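PDB 6I60: alpha-rhamnosidase from Dictyoglomus thermophilum, which probably catalyses the hydrolysis of terminal non-reducing alpha-L-rhamnose residues in alpha-L-rhamnosides. Local coordinates for residues 391-396 and 437-442; 364-369 and 446-451; 299-304 and 410-415; 373-378 and 427-432; 357-362 and 400-405. One frame throughout, in Å; residues are numbered along the deposited sequence.

Contact 1: 391-396 and 437-442; sequences IRHAEL and RYVEIL
A classic beta bulge, with R437 and Y438 both facing A394, lies at one end of the antiparallel pairing of strands 388-394 and 438-442 in the concanavalin-like domain. A394 O accepts from both backbone amides, R437 N at 3.0 Å and Y438 N at 3.2 Å, and its own N-H is bonded to Y438 O. Further along, R392 and E440 exchange two backbone bonds, the shorter from R392 N to E440 O (2.7 Å, nearly straight at 169°). Their side chains run alongside each other on the same face. With CG anti to the backbone N (chi1 165°), E440 extends so that OE2 lies by R392 CD, but R392 NH1 remains 4.2 Å from OE2, too far for a salt bridge. The guanidinium instead has a cation-pi partner in Y405, whose hydroxyl is weakly bonded to E440 OE1. The other face is mostly apolar: branched V439 sets CG1 against I391 CG2 (3.9 Å) and CG2 beside H393 CD2 (3.8 Å), while H393 ND1 is bonded to A413 O. The charged pair is thus likely to attract only at longer range, and the directional grip between the strands comes from backbone amides.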
# COMPACT_ATOMS: atom_id res chain seq x y z
N ILE A 391 13.96 16.65 -20.38
CA ILE A 391 12.62 16.09 -20.24
C ILE A 391 12.01 16.63 -18.96
O ILE A 391 12.49 16.33 -17.86
CB ILE A 391 12.65 14.55 -20.22
CG1 ILE A 391 13.47 14.01 -21.38
CG2 ILE A 391 11.23 14.00 -20.25
CD1 ILE A 391 13.89 12.57 -21.22
N ARG A 392 10.95 17.43 -19.09
CA ARG A 392 10.23 17.98 -17.95
C ARG A 392 8.88 17.29 -17.80
O ARG A 392 8.29 16.82 -18.78
CB ARG A 392 10.03 19.49 -18.11
CG ARG A 392 11.31 20.27 -18.33
CD ARG A 392 11.06 21.77 -18.31
NE ARG A 392 11.01 22.29 -16.95
CZ ARG A 392 10.72 23.55 -16.65
NH1 ARG A 392 10.45 24.42 -17.61
NH2 ARG A 392 10.70 23.94 -15.38
N HIS A 393 8.39 17.23 -16.56
CA HIS A 393 7.14 16.56 -16.24
C HIS A 393 6.26 17.49 -15.42
O HIS A 393 6.76 18.26 -14.59
CB HIS A 393 7.39 15.26 -15.46
CG HIS A 393 8.51 14.43 -16.01
ND1 HIS A 393 9.83 14.80 -15.92
CD2 HIS A 393 8.50 13.23 -16.65
CE1 HIS A 393 10.59 13.88 -16.49
NE2 HIS A 393 9.81 12.91 -16.93
N ALA A 394 4.95 17.41 -15.64
CA ALA A 394 4.02 18.27 -14.93
C ALA A 394 2.66 17.59 -14.84
O ALA A 394 2.34 16.68 -15.61
CB ALA A 394 3.89 19.64 -15.60
N GLU A 395 1.86 18.06 -13.88
CA GLU A 395 0.51 17.55 -13.65
C GLU A 395 -0.55 18.29 -14.46
O GLU A 395 -1.52 17.69 -14.91
CB GLU A 395 0.17 17.63 -12.16
CG GLU A 395 0.66 16.47 -11.32
CD GLU A 395 0.04 16.44 -9.94
OE1 GLU A 395 -0.20 17.53 -9.37
OE2 GLU A 395 -0.23 15.33 -9.42
N LEU A 396 -0.37 19.60 -14.64
CA LEU A 396 -1.38 20.45 -15.26
C LEU A 396 -0.79 21.18 -16.47
O LEU A 396 0.40 21.08 -16.77
CB LEU A 396 -1.93 21.46 -14.24
CG LEU A 396 -2.38 20.83 -12.93
CD1 LEU A 396 -2.69 21.90 -11.89
CD2 LEU A 396 -3.59 19.93 -13.16
N ARG A 437 1.10 13.97 -15.78
CA ARG A 437 0.28 13.58 -16.91
C ARG A 437 0.85 14.02 -18.24
O ARG A 437 0.64 13.35 -19.25
CB ARG A 437 -1.14 14.15 -16.77
CG ARG A 437 -2.12 13.70 -17.84
CD ARG A 437 -3.39 14.53 -17.82
NE ARG A 437 -4.20 14.34 -19.02
CZ ARG A 437 -5.51 14.55 -19.08
NH1 ARG A 437 -6.17 14.96 -18.01
NH2 ARG A 437 -6.16 14.35 -20.22
N TYR A 438 1.60 15.12 -18.26
CA TYR A 438 2.18 15.69 -19.47
C TYR A 438 3.70 15.67 -19.37
O TYR A 438 4.27 15.60 -18.28
CB TYR A 438 1.69 17.12 -19.70
CG TYR A 438 0.20 17.30 -19.50
CD1 TYR A 438 -0.33 17.59 -18.24
CD2 TYR A 438 -0.69 17.19 -20.56
CE1 TYR A 438 -1.68 17.76 -18.05
CE2 TYR A 438 -2.05 17.35 -20.38
CZ TYR A 438 -2.55 17.63 -19.12
OH TYR A 438 -3.90 17.80 -18.93
N VAL A 439 4.34 15.73 -20.53
CA VAL A 439 5.80 15.67 -20.63
C VAL A 439 6.25 16.68 -21.67
O VAL A 439 5.69 16.73 -22.77
CB VAL A 439 6.28 14.25 -21.01
CG1 VAL A 439 7.62 14.31 -21.73
CG2 VAL A 439 6.38 13.38 -19.77
N GLU A 440 7.24 17.50 -21.32
CA GLU A 440 7.83 18.46 -22.23
C GLU A 440 9.26 18.04 -22.55
O GLU A 440 10.03 17.73 -21.64
CB GLU A 440 7.81 19.87 -21.64
CG GLU A 440 8.71 20.85 -22.37
CD GLU A 440 8.97 22.11 -21.57
OE1 GLU A 440 8.00 22.86 -21.31
OE2 GLU A 440 10.14 22.36 -21.20
N ILE A 441 9.60 18.02 -23.83
CA ILE A 441 10.93 17.64 -24.29
C ILE A 441 11.50 18.77 -25.14
O ILE A 441 10.89 19.16 -26.14
CB ILE A 441 10.91 16.32 -25.08
CG1 ILE A 441 10.29 15.21 -24.24
CG2 ILE A 441 12.32 15.94 -25.53
CD1 ILE A 441 9.34 14.34 -25.02
N LEU A 442 12.65 19.28 -24.74
CA LEU A 442 13.36 20.32 -25.48
C LEU A 442 14.70 19.78 -25.93
O LEU A 442 15.42 19.15 -25.14
CB LEU A 442 13.54 21.58 -24.62
CG LEU A 442 14.31 22.72 -25.29
CD1 LEU A 442 13.35 23.78 -25.82
CD2 LEU A 442 15.33 23.34 -24.34

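Contact 2: 364-369 and 446-451; sequences YVYDFG and GVPTLE
P448 lays its CD over the centre of the Y364 ring, a CH-pi contact of 3.6 Å from that carbon to the ring centroid and 12° off the ring normal. A proline suits this place because its compact, rigid ring sets a CH2 on an aromatic face. Next to it, in the buried part of the contact, Y366 leaves the strand toward the 446-451 loop, its CG anti to the carbonyl carbon (chi1 -75°), which carries the hydroxyl end out to T449 and P448. The hydroxyl is modelled as hydrogen-bonded to T449 O, though the separation is too short to trust in detail at this resolution. L450 CD2 approaches the Y366 ring obliquely, 3.6 Å from CE2. P353, M356, I441 and I453 surround Y366 further. The contact belongs to the concanavalin-like domain: the loop between strands 438-442 and 453-458 passes over side chains of strand 363-368, and within it T449 OG1 accepts from E451 N (3.0 Å), an ST turn. If Y364 were replaced by an alanine, P448 would probably lose the aromatic face it rests on, and V447 CG1 its ring neighbour. Toward solvent the packing is looser. V447 crosses the Y364 ring at about a right angle, CG1 lying 3.8 Å from CE2, and G446 brings only its carbonyl O near the ring, 4.0 Å from Y364 CE1.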
# COMPACT_ATOMS: atom_id res chain seq x y z
N TYR A 364 8.24 20.35 -27.58
CA TYR A 364 7.18 19.41 -27.91
C TYR A 364 6.60 18.82 -26.63
O TYR A 364 7.35 18.34 -25.77
CB TYR A 364 7.70 18.30 -28.83
CG TYR A 364 8.12 18.83 -30.18
CD1 TYR A 364 9.42 19.26 -30.41
CD2 TYR A 364 7.21 18.92 -31.22
CE1 TYR A 364 9.80 19.75 -31.64
CE2 TYR A 364 7.58 19.42 -32.46
CZ TYR A 364 8.88 19.83 -32.66
OH TYR A 364 9.25 20.33 -33.89
N VAL A 365 5.28 18.87 -26.51
CA VAL A 365 4.57 18.49 -25.29
C VAL A 365 3.75 17.24 -25.58
O VAL A 365 3.04 17.17 -26.59
CB VAL A 365 3.67 19.62 -24.78
CG1 VAL A 365 2.73 19.11 -23.71
CG2 VAL A 365 4.52 20.77 -24.26
N TYR A 366 3.83 16.26 -24.68
CA TYR A 366 3.07 15.03 -24.78
C TYR A 366 2.01 14.98 -23.68
O TYR A 366 2.22 15.47 -22.57
CB TYR A 366 3.98 13.80 -24.66
CG TYR A 366 4.79 13.52 -25.91
CD1 TYR A 366 5.96 14.22 -26.17
CD2 TYR A 366 4.38 12.57 -26.82
CE1 TYR A 366 6.70 13.97 -27.30
CE2 TYR A 366 5.11 12.31 -27.96
CZ TYR A 366 6.27 13.01 -28.20
OH TYR A 366 7.01 12.75 -29.33
N ASP A 367 0.87 14.37 -24.00
CA ASP A 367 -0.20 14.14 -23.04
C ASP A 367 -0.48 12.65 -22.98
O ASP A 367 -0.76 12.03 -24.02
CB ASP A 367 -1.46 14.93 -23.42
CG ASP A 367 -2.60 14.71 -22.44
OD1 ASP A 367 -2.35 14.16 -21.35
OD2 ASP A 367 -3.74 15.09 -22.76
N PHE A 368 -0.41 12.08 -21.79
CA PHE A 368 -0.66 10.66 -21.61
C PHE A 368 -2.11 10.35 -21.26
O PHE A 368 -2.48 9.17 -21.18
CB PHE A 368 0.26 10.09 -20.52
CG PHE A 368 1.64 9.77 -21.00
CD1 PHE A 368 1.88 8.63 -21.74
CD2 PHE A 368 2.70 10.61 -20.71
CE1 PHE A 368 3.15 8.33 -22.18
CE2 PHE A 368 3.97 10.32 -21.15
CZ PHE A 368 4.20 9.17 -21.89
N GLY A 369 -2.94 11.37 -21.06
CA GLY A 369 -4.34 11.18 -20.74
C GLY A 369 -4.62 10.71 -19.32
O GLY A 369 -5.79 10.46 -19.00
N GLY A 446 15.04 16.86 -34.09
CA GLY A 446 13.94 16.90 -35.03
C GLY A 446 12.59 16.87 -34.34
O GLY A 446 12.45 17.16 -33.15
N VAL A 447 11.58 16.50 -35.11
CA VAL A 447 10.21 16.40 -34.62
C VAL A 447 10.01 14.98 -34.07
O VAL A 447 10.23 14.01 -34.81
CB VAL A 447 9.19 16.70 -35.72
CG1 VAL A 447 7.78 16.71 -35.16
CG2 VAL A 447 9.51 18.03 -36.39
N PRO A 448 9.62 14.83 -32.81
CA PRO A 448 9.34 13.49 -32.28
C PRO A 448 7.89 13.08 -32.53
O PRO A 448 7.02 13.90 -32.80
CB PRO A 448 9.62 13.66 -30.78
CG PRO A 448 9.28 15.09 -30.49
CD PRO A 448 9.51 15.87 -31.77
N THR A 449 7.66 11.77 -32.43
CA THR A 449 6.35 11.18 -32.64
C THR A 449 5.84 10.57 -31.35
O THR A 449 6.47 10.66 -30.29
CB THR A 449 6.39 10.13 -33.75
OG1 THR A 449 6.75 8.86 -33.20
CG2 THR A 449 7.40 10.51 -34.82
N LEU A 450 4.68 9.92 -31.44
CA LEU A 450 4.09 9.25 -30.29
C LEU A 450 4.72 7.89 -30.01
O LEU A 450 4.39 7.28 -28.98
CB LEU A 450 2.58 9.08 -30.49
CG LEU A 450 1.80 10.36 -30.83
CD1 LEU A 450 0.31 10.08 -30.87
CD2 LEU A 450 2.12 11.46 -29.83
N GLU A 451 5.59 7.40 -30.89
CA GLU A 451 6.32 6.16 -30.64
C GLU A 451 7.65 6.40 -29.93
O GLU A 451 8.11 5.52 -29.18
CB GLU A 451 6.57 5.42 -31.96
CG GLU A 451 7.21 4.05 -31.80
CD GLU A 451 8.71 4.05 -32.11
OE1 GLU A 451 9.29 5.15 -32.26
OE2 GLU A 451 9.30 2.96 -32.19

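Contact 3: 299-304 and 410-415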
# COMPACT_ATOMS: atom_id res chain seq x y z
N LEU A 299 15.43 12.06 -6.19
CA LEU A 299 14.03 11.69 -6.35
C LEU A 299 13.16 12.89 -6.67
O LEU A 299 12.16 12.76 -7.39
CB LEU A 299 13.52 10.99 -5.09
CG LEU A 299 14.20 9.68 -4.70
CD1 LEU A 299 13.74 9.22 -3.33
CD2 LEU A 299 13.93 8.61 -5.75
N TYR A 300 13.52 14.07 -6.16
CA TYR A 300 12.70 15.26 -6.39
C TYR A 300 13.07 15.95 -7.70
O TYR A 300 12.19 16.49 -8.38
CB TYR A 300 12.85 16.25 -5.23
CG TYR A 300 12.26 15.80 -3.92
CD1 TYR A 300 12.64 16.41 -2.73
CD2 TYR A 300 11.33 14.78 -3.86
CE1 TYR A 300 12.11 16.01 -1.52
CE2 TYR A 300 10.79 14.37 -2.65
CZ TYR A 300 11.19 14.99 -1.49
OH TYR A 300 10.66 14.58 -0.28
N HIS A 301 14.35 15.95 -8.06
CA HIS A 301 14.85 16.79 -9.13
C HIS A 301 15.24 16.04 -10.40
O HIS A 301 15.52 16.68 -11.41
CB HIS A 301 16.05 17.61 -8.63
CG HIS A 301 15.80 18.30 -7.33
ND1 HIS A 301 14.90 19.34 -7.20
CD2 HIS A 301 16.32 18.10 -6.10
CE1 HIS A 301 14.88 19.75 -5.95
NE2 HIS A 301 15.74 19.02 -5.26
N GLY A 302 15.28 14.72 -10.37
CA GLY A 302 15.55 13.95 -11.56
C GLY A 302 16.97 13.42 -11.62
O GLY A 302 17.72 13.40 -10.64
N GLU A 303 17.34 12.97 -12.82
CA GLU A 303 18.62 12.33 -13.06
C GLU A 303 19.20 12.83 -14.37
O GLU A 303 18.47 13.09 -15.33
CB GLU A 303 18.48 10.80 -13.08
CG GLU A 303 19.44 10.06 -14.01
CD GLU A 303 18.90 8.71 -14.45
OE1 GLU A 303 18.41 7.95 -13.59
OE2 GLU A 303 18.96 8.41 -15.67
N ILE A 304 20.53 12.99 -14.41
CA ILE A 304 21.25 13.40 -15.60
C ILE A 304 22.12 12.24 -16.06
O ILE A 304 22.90 11.69 -15.28
CB ILE A 304 22.10 14.66 -15.33
CG1 ILE A 304 21.21 15.83 -14.93
CG2 ILE A 304 22.94 15.01 -16.54
CD1 ILE A 304 21.81 16.72 -13.87
N THR A 410 9.09 23.15 -5.58
CA THR A 410 10.54 23.24 -5.74
C THR A 410 11.16 21.99 -6.34
O THR A 410 12.34 22.01 -6.69
CB THR A 410 11.20 23.52 -4.38
OG1 THR A 410 11.42 22.29 -3.69
CG2 THR A 410 10.31 24.42 -3.54
N ALA A 411 10.40 20.90 -6.46
CA ALA A 411 10.91 19.70 -7.11
C ALA A 411 11.13 19.98 -8.59
O ALA A 411 10.18 20.28 -9.32
CB ALA A 411 9.94 18.53 -6.91
N LEU A 412 12.39 19.90 -9.03
CA LEU A 412 12.70 20.18 -10.43
C LEU A 412 11.99 19.21 -11.36
O LEU A 412 11.31 19.62 -12.30
CB LEU A 412 14.21 20.13 -10.64
CG LEU A 412 14.96 21.46 -10.54
CD1 LEU A 412 16.33 21.34 -11.19
CD2 LEU A 412 14.15 22.57 -11.19
N ALA A 413 12.13 17.91 -11.09
CA ALA A 413 11.45 16.86 -11.85
C ALA A 413 11.78 16.93 -13.34
O ALA A 413 10.91 16.75 -14.20
CB ALA A 413 9.93 16.91 -11.63
N THR A 414 13.04 17.19 -13.65
CA THR A 414 13.53 17.19 -15.03
C THR A 414 14.68 16.20 -15.17
O THR A 414 15.54 16.11 -14.29
CB THR A 414 13.99 18.59 -15.47
OG1 THR A 414 15.31 18.84 -14.98
CG2 THR A 414 13.05 19.66 -14.95
N ASP A 415 14.66 15.44 -16.26
CA ASP A 415 15.72 14.50 -16.60
C ASP A 415 16.45 14.99 -17.84
O ASP A 415 15.83 15.50 -18.78
CB ASP A 415 15.17 13.10 -16.83
CG ASP A 415 14.45 12.55 -15.61
OD1 ASP A 415 14.99 12.70 -14.49
OD2 ASP A 415 13.35 11.98 -15.76
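H301 meets L412 where the parallel strands 302-306 and 414-418 begin, a pairing that joins the rhamnosidase N-terminal domain to the concanavalin-like domain. From the backbone outward, H301 CB lies 3.7 Å from L412 CB; CG, anti to the carbonyl carbon (chi1 -49°), brings the ring beside the same methylene. ND1 accepts from L412 N at 3.2 Å, a straight bond (170°) whose donor is tilted 20° out of the imidazole plane. Beyond it, CE1, at the ring edge, meets T410 O in the ring plane, 3.5 Å away. Histidine fits because it offers an unprotonated ring nitrogen to a loop amide and still packs as an aromatic; Y160 and Y171 meet the ring edge-to-face, and Y300 CB sits over one face. The neighbouring backbone bonds, A413 N to Y300 O and T414 N to H301 O, are both weak. G302 has no side chain where the strands close up, and a CB there would collide with T414 O and D415 OD1. T414 OG1 is bonded to a triethylene glycol, probably from the crystallisation liquor. D415 divides its carboxylate, OD2 bonded to H434 NE2 and OD1 accepting from E303 N at 2.9 Å.

Contact 4: 373-378 and 427-432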
# COMPACT_ATOMS: atom_id res chain seq x y z
N THR A 373 2.52 7.82 -12.21
CA THR A 373 3.81 7.97 -11.56
C THR A 373 4.85 7.12 -12.25
O THR A 373 4.55 6.06 -12.81
CB THR A 373 3.75 7.59 -10.08
OG1 THR A 373 3.08 6.33 -9.93
CG2 THR A 373 2.99 8.64 -9.30
N GLY A 374 6.10 7.58 -12.20
CA GLY A 374 7.20 6.89 -12.82
C GLY A 374 8.06 7.80 -13.67
O GLY A 374 8.36 8.93 -13.28
N TRP A 375 8.46 7.31 -14.84
CA TRP A 375 9.30 8.08 -15.75
C TRP A 375 8.89 7.73 -17.18
O TRP A 375 7.91 7.02 -17.41
CB TRP A 375 10.78 7.81 -15.48
CG TRP A 375 11.14 6.35 -15.49
CD1 TRP A 375 11.27 5.55 -16.59
CD2 TRP A 375 11.41 5.52 -14.36
NE1 TRP A 375 11.61 4.27 -16.21
CE2 TRP A 375 11.70 4.23 -14.84
CE3 TRP A 375 11.44 5.75 -12.98
CZ2 TRP A 375 12.02 3.17 -13.99
CZ3 TRP A 375 11.75 4.69 -12.14
CH2 TRP A 375 12.04 3.42 -12.65
N ILE A 376 9.66 8.22 -18.14
CA ILE A 376 9.42 7.94 -19.55
C ILE A 376 10.69 7.38 -20.16
O ILE A 376 11.79 7.52 -19.62
CB ILE A 376 8.94 9.18 -20.33
CG1 ILE A 376 10.07 10.21 -20.44
CG2 ILE A 376 7.72 9.80 -19.67
CD1 ILE A 376 10.09 10.92 -21.77
N LYS A 377 10.53 6.72 -21.30
CA LYS A 377 11.64 6.24 -22.11
C LYS A 377 11.60 6.95 -23.45
O LYS A 377 10.56 6.97 -24.12
CB LYS A 377 11.57 4.72 -22.31
CG LYS A 377 12.57 4.19 -23.32
CD LYS A 377 12.61 2.67 -23.32
CE LYS A 377 12.47 2.12 -24.73
NZ LYS A 377 11.05 1.83 -25.07
N ILE A 378 12.73 7.53 -23.84
CA ILE A 378 12.82 8.29 -25.08
C ILE A 378 13.68 7.51 -26.08
O ILE A 378 14.61 6.80 -25.70
CB ILE A 378 13.39 9.71 -24.85
CG1 ILE A 378 13.13 10.61 -26.06
CG2 ILE A 378 14.88 9.66 -24.51
CD1 ILE A 378 13.61 12.03 -25.87
N TYR A 427 16.84 5.95 -23.48
CA TYR A 427 17.18 6.37 -22.13
C TYR A 427 15.94 6.35 -21.25
O TYR A 427 14.88 6.83 -21.65
CB TYR A 427 17.79 7.77 -22.12
CG TYR A 427 17.76 8.42 -20.75
CD1 TYR A 427 18.53 7.93 -19.71
CD2 TYR A 427 16.94 9.51 -20.50
CE1 TYR A 427 18.50 8.50 -18.46
CE2 TYR A 427 16.90 10.10 -19.25
CZ TYR A 427 17.68 9.59 -18.23
OH TYR A 427 17.65 10.17 -16.99
N GLU A 428 16.09 5.78 -20.05
CA GLU A 428 15.12 5.89 -18.97
C GLU A 428 15.86 6.22 -17.68
O GLU A 428 16.95 5.69 -17.43
CB GLU A 428 14.32 4.59 -18.77
CG GLU A 428 14.17 3.70 -20.00
CD GLU A 428 13.44 2.41 -19.69
OE1 GLU A 428 13.78 1.37 -20.29
OE2 GLU A 428 12.51 2.43 -18.85
N PRO A 429 15.31 7.10 -16.85
CA PRO A 429 15.92 7.37 -15.55
C PRO A 429 15.81 6.15 -14.64
O PRO A 429 14.86 5.37 -14.71
CB PRO A 429 15.11 8.55 -15.00
CG PRO A 429 14.39 9.12 -16.19
CD PRO A 429 14.14 7.97 -17.10
N ARG A 430 16.81 6.00 -13.77
CA ARG A 430 16.90 4.85 -12.88
C ARG A 430 16.92 5.21 -11.40
O ARG A 430 16.68 4.32 -10.57
CB ARG A 430 18.16 4.03 -13.19
CG ARG A 430 19.40 4.89 -13.37
CD ARG A 430 20.68 4.08 -13.28
NE ARG A 430 20.84 3.14 -14.39
CZ ARG A 430 21.00 3.49 -15.67
NH1 ARG A 430 21.01 4.76 -16.03
NH2 ARG A 430 21.14 2.55 -16.59
N PHE A 431 17.18 6.46 -11.04
CA PHE A 431 17.32 6.87 -9.65
C PHE A 431 16.37 8.01 -9.29
O PHE A 431 16.69 8.86 -8.46
CB PHE A 431 18.76 7.27 -9.34
CG PHE A 431 19.73 6.12 -9.41
CD1 PHE A 431 19.42 4.90 -8.82
CD2 PHE A 431 20.95 6.26 -10.04
CE1 PHE A 431 20.31 3.84 -8.88
CE2 PHE A 431 21.85 5.20 -10.10
CZ PHE A 431 21.52 3.99 -9.52
N THR A 432 15.19 8.04 -9.91
CA THR A 432 14.21 9.08 -9.65
C THR A 432 12.85 8.61 -10.15
O THR A 432 12.73 7.58 -10.83
CB THR A 432 14.60 10.40 -10.33
OG1 THR A 432 13.54 11.36 -10.16
CG2 THR A 432 14.83 10.18 -11.81
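E428 OE2 has two partners: W375 NE1 gives it a weak hydrogen bond of 3.3 Å (155° at the hydrogen), and K456 forms a salt bridge with it. The carboxylate stands at the edge of the indole, near the ring plane, its own plane turned 57° from the ring. W375 CG sits between its backbone N and carbonyl carbon (chi1 53°), which lays the indole against the 427-432 loop. There the ring takes P429 O over the centre of one face, 3.4 Å from CE2, and T432 O lies obliquely beside CE3. P429 slides past in the opposite direction, with CD 3.7 Å from W375 CB; as a proline it has no N-H needing a partner in this buried place. K377 runs its aliphatic part across E428, CB 3.6 Å from E428 CG, while its ammonium forms a salt bridge with E454 rather than E428. The loop follows strand 425-427, an outer strand of a four-stranded antiparallel sheet in the concanavalin-like domain. That strand closes on 375-380 through a hydrogen-bonded pair, I378 N to Y427 O at 3.1 Å and Y427 N to I378 O at 3.3 Å. On the same face I378 CG2 packs at 4.2 Å from Y427 CB, and the Y427 hydroxyl is bonded to E303. Since K456 is its stronger partner, the E428 carboxylate is likely to remain charged, with the indole N-H a lesser contributor to its stability.

Contact 5: 357-362 and 400-405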
# COMPACT_ATOMS: atom_id res chain seq x y z
N TRP A 357 1.66 18.33 -29.06
CA TRP A 357 1.62 19.65 -29.68
C TRP A 357 2.90 20.39 -29.35
O TRP A 357 3.75 19.91 -28.59
CB TRP A 357 0.37 20.42 -29.22
CG TRP A 357 0.28 20.65 -27.75
CD1 TRP A 357 0.65 21.77 -27.06
CD2 TRP A 357 -0.23 19.73 -26.77
NE1 TRP A 357 0.41 21.61 -25.72
CE2 TRP A 357 -0.13 20.37 -25.51
CE3 TRP A 357 -0.75 18.44 -26.83
CZ2 TRP A 357 -0.54 19.75 -24.33
CZ3 TRP A 357 -1.15 17.83 -25.66
CH2 TRP A 357 -1.05 18.49 -24.42
N SER A 358 3.04 21.59 -29.92
CA SER A 358 4.24 22.41 -29.75
C SER A 358 3.83 23.84 -29.44
O SER A 358 3.53 24.62 -30.36
CB SER A 358 5.12 22.36 -30.99
OG SER A 358 6.30 23.13 -30.82
N PRO A 359 3.81 24.23 -28.16
CA PRO A 359 3.47 25.62 -27.84
C PRO A 359 4.55 26.61 -28.21
O PRO A 359 4.24 27.77 -28.52
CB PRO A 359 3.23 25.58 -26.32
CG PRO A 359 4.06 24.43 -25.85
CD PRO A 359 4.04 23.41 -26.95
N GLU A 360 5.82 26.20 -28.20
CA GLU A 360 6.92 27.05 -28.60
C GLU A 360 7.85 26.28 -29.53
O GLU A 360 7.93 25.05 -29.45
CB GLU A 360 7.72 27.56 -27.39
CG GLU A 360 6.97 28.58 -26.56
CD GLU A 360 6.70 28.08 -25.15
OE1 GLU A 360 5.80 28.63 -24.49
OE2 GLU A 360 7.41 27.15 -24.72
N PRO A 361 8.55 26.98 -30.42
CA PRO A 361 9.43 26.29 -31.38
C PRO A 361 10.49 25.45 -30.68
O PRO A 361 11.13 25.89 -29.72
CB PRO A 361 10.05 27.43 -32.19
CG PRO A 361 9.07 28.55 -32.06
CD PRO A 361 8.49 28.43 -30.68
N GLY A 362 10.68 24.23 -31.18
CA GLY A 362 11.61 23.29 -30.58
C GLY A 362 11.10 22.59 -29.34
O GLY A 362 11.71 21.61 -28.91
N ASP A 400 -2.26 28.47 -23.00
CA ASP A 400 -1.45 28.60 -24.20
C ASP A 400 -0.80 27.29 -24.63
O ASP A 400 -0.10 27.28 -25.65
CB ASP A 400 -0.36 29.66 -23.99
CG ASP A 400 0.29 29.56 -22.62
OD1 ASP A 400 0.64 28.44 -22.20
OD2 ASP A 400 0.46 30.62 -21.97
N GLY A 401 -1.01 26.20 -23.89
CA GLY A 401 -0.50 24.90 -24.27
C GLY A 401 0.79 24.48 -23.60
O GLY A 401 1.26 23.37 -23.85
N THR A 402 1.36 25.32 -22.74
CA THR A 402 2.61 24.99 -22.07
C THR A 402 2.33 24.39 -20.69
O THR A 402 1.25 24.53 -20.13
CB THR A 402 3.50 26.22 -21.94
OG1 THR A 402 3.13 26.96 -20.77
CG2 THR A 402 3.36 27.11 -23.15
N LEU A 403 3.35 23.72 -20.16
CA LEU A 403 3.20 22.94 -18.94
C LEU A 403 3.14 23.83 -17.71
O LEU A 403 3.82 24.85 -17.62
CB LEU A 403 4.35 21.94 -18.80
CG LEU A 403 4.04 20.51 -19.24
CD1 LEU A 403 3.72 20.52 -20.71
CD2 LEU A 403 5.22 19.60 -18.97
N ASN A 404 2.33 23.42 -16.74
CA ASN A 404 2.22 24.09 -15.45
C ASN A 404 2.94 23.23 -14.42
O ASN A 404 2.43 22.18 -14.01
CB ASN A 404 0.76 24.31 -15.07
CG ASN A 404 0.60 25.19 -13.85
OD1 ASN A 404 -0.49 25.29 -13.29
ND2 ASN A 404 1.68 25.83 -13.43
N TYR A 405 4.13 23.67 -14.01
CA TYR A 405 4.92 22.95 -13.02
C TYR A 405 4.66 23.41 -11.60
O TYR A 405 5.47 23.13 -10.70
CB TYR A 405 6.41 23.08 -13.35
CG TYR A 405 6.76 22.75 -14.78
CD1 TYR A 405 6.91 21.43 -15.19
CD2 TYR A 405 6.95 23.75 -15.72
CE1 TYR A 405 7.24 21.11 -16.49
CE2 TYR A 405 7.28 23.45 -17.03
CZ TYR A 405 7.42 22.13 -17.41
OH TYR A 405 7.74 21.82 -18.71
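G401 comes within 5.4 Å of P359, CA to CA, with a positive phi of 99° that a residue with a side chain would hardly adopt at this psi. Its carbonyl receives the one hydrogen bond between the segments: W357 NE1 reaches G401 O at 2.7 Å, nearly straight (168°), in the carbonyl plane on a lone pair and in the indole plane. W357 brings this N-H edge across because its CG lies between the backbone N and the carbonyl carbon (chi1 60°), while the ring also packs on V365, D367 and Y438. Tryptophan can thus be a donor at its edge and an apolar wall at once. In the concanavalin-like domain, residues 400-402 belong to the turn linking the short antiparallel strands 396-397 and 403-404. D400 OD1 holds that turn by accepting from T402 N at 3.2 Å, an Asx turn, and from T402 OG1. With a leucine in place of W357, G401 O would probably be left without its donor and the glycine turn freer to shift. T402 CG2 packs at 3.5 Å from P359 CB, crossing the ring obliquely, and E360, bent at its second torsion, brings OE1 beside the same methyl.

Contact 1 is the hub. Its strand 438-442 pairs with strand 363-368 of contact 2 (V439 O to Y366 N, 2.7 Å), and R437 NE meets D367 OD1. Strand 388-394 pairs with 414-418 of contact 3 (I391 N to D415 O, 2.7 Å). Contact 4 lies in another sheet packed against this one, I376 CD1 being 3.6 Å from I391 CG2. E303 ties contacts 3 and 4, its OE1 probably hydrogen-bonded to R430 N. Contact 5 borders contacts 1 (L396 O to N404 N) and 2 (W357 O to V365 N). None includes the ethoxyethoxyethanol pocket (Y656, E659, L660); triethylene glycol, probably from the crystallisation liquor, lies about 3 Å (nearest atoms) from T414 and from W357.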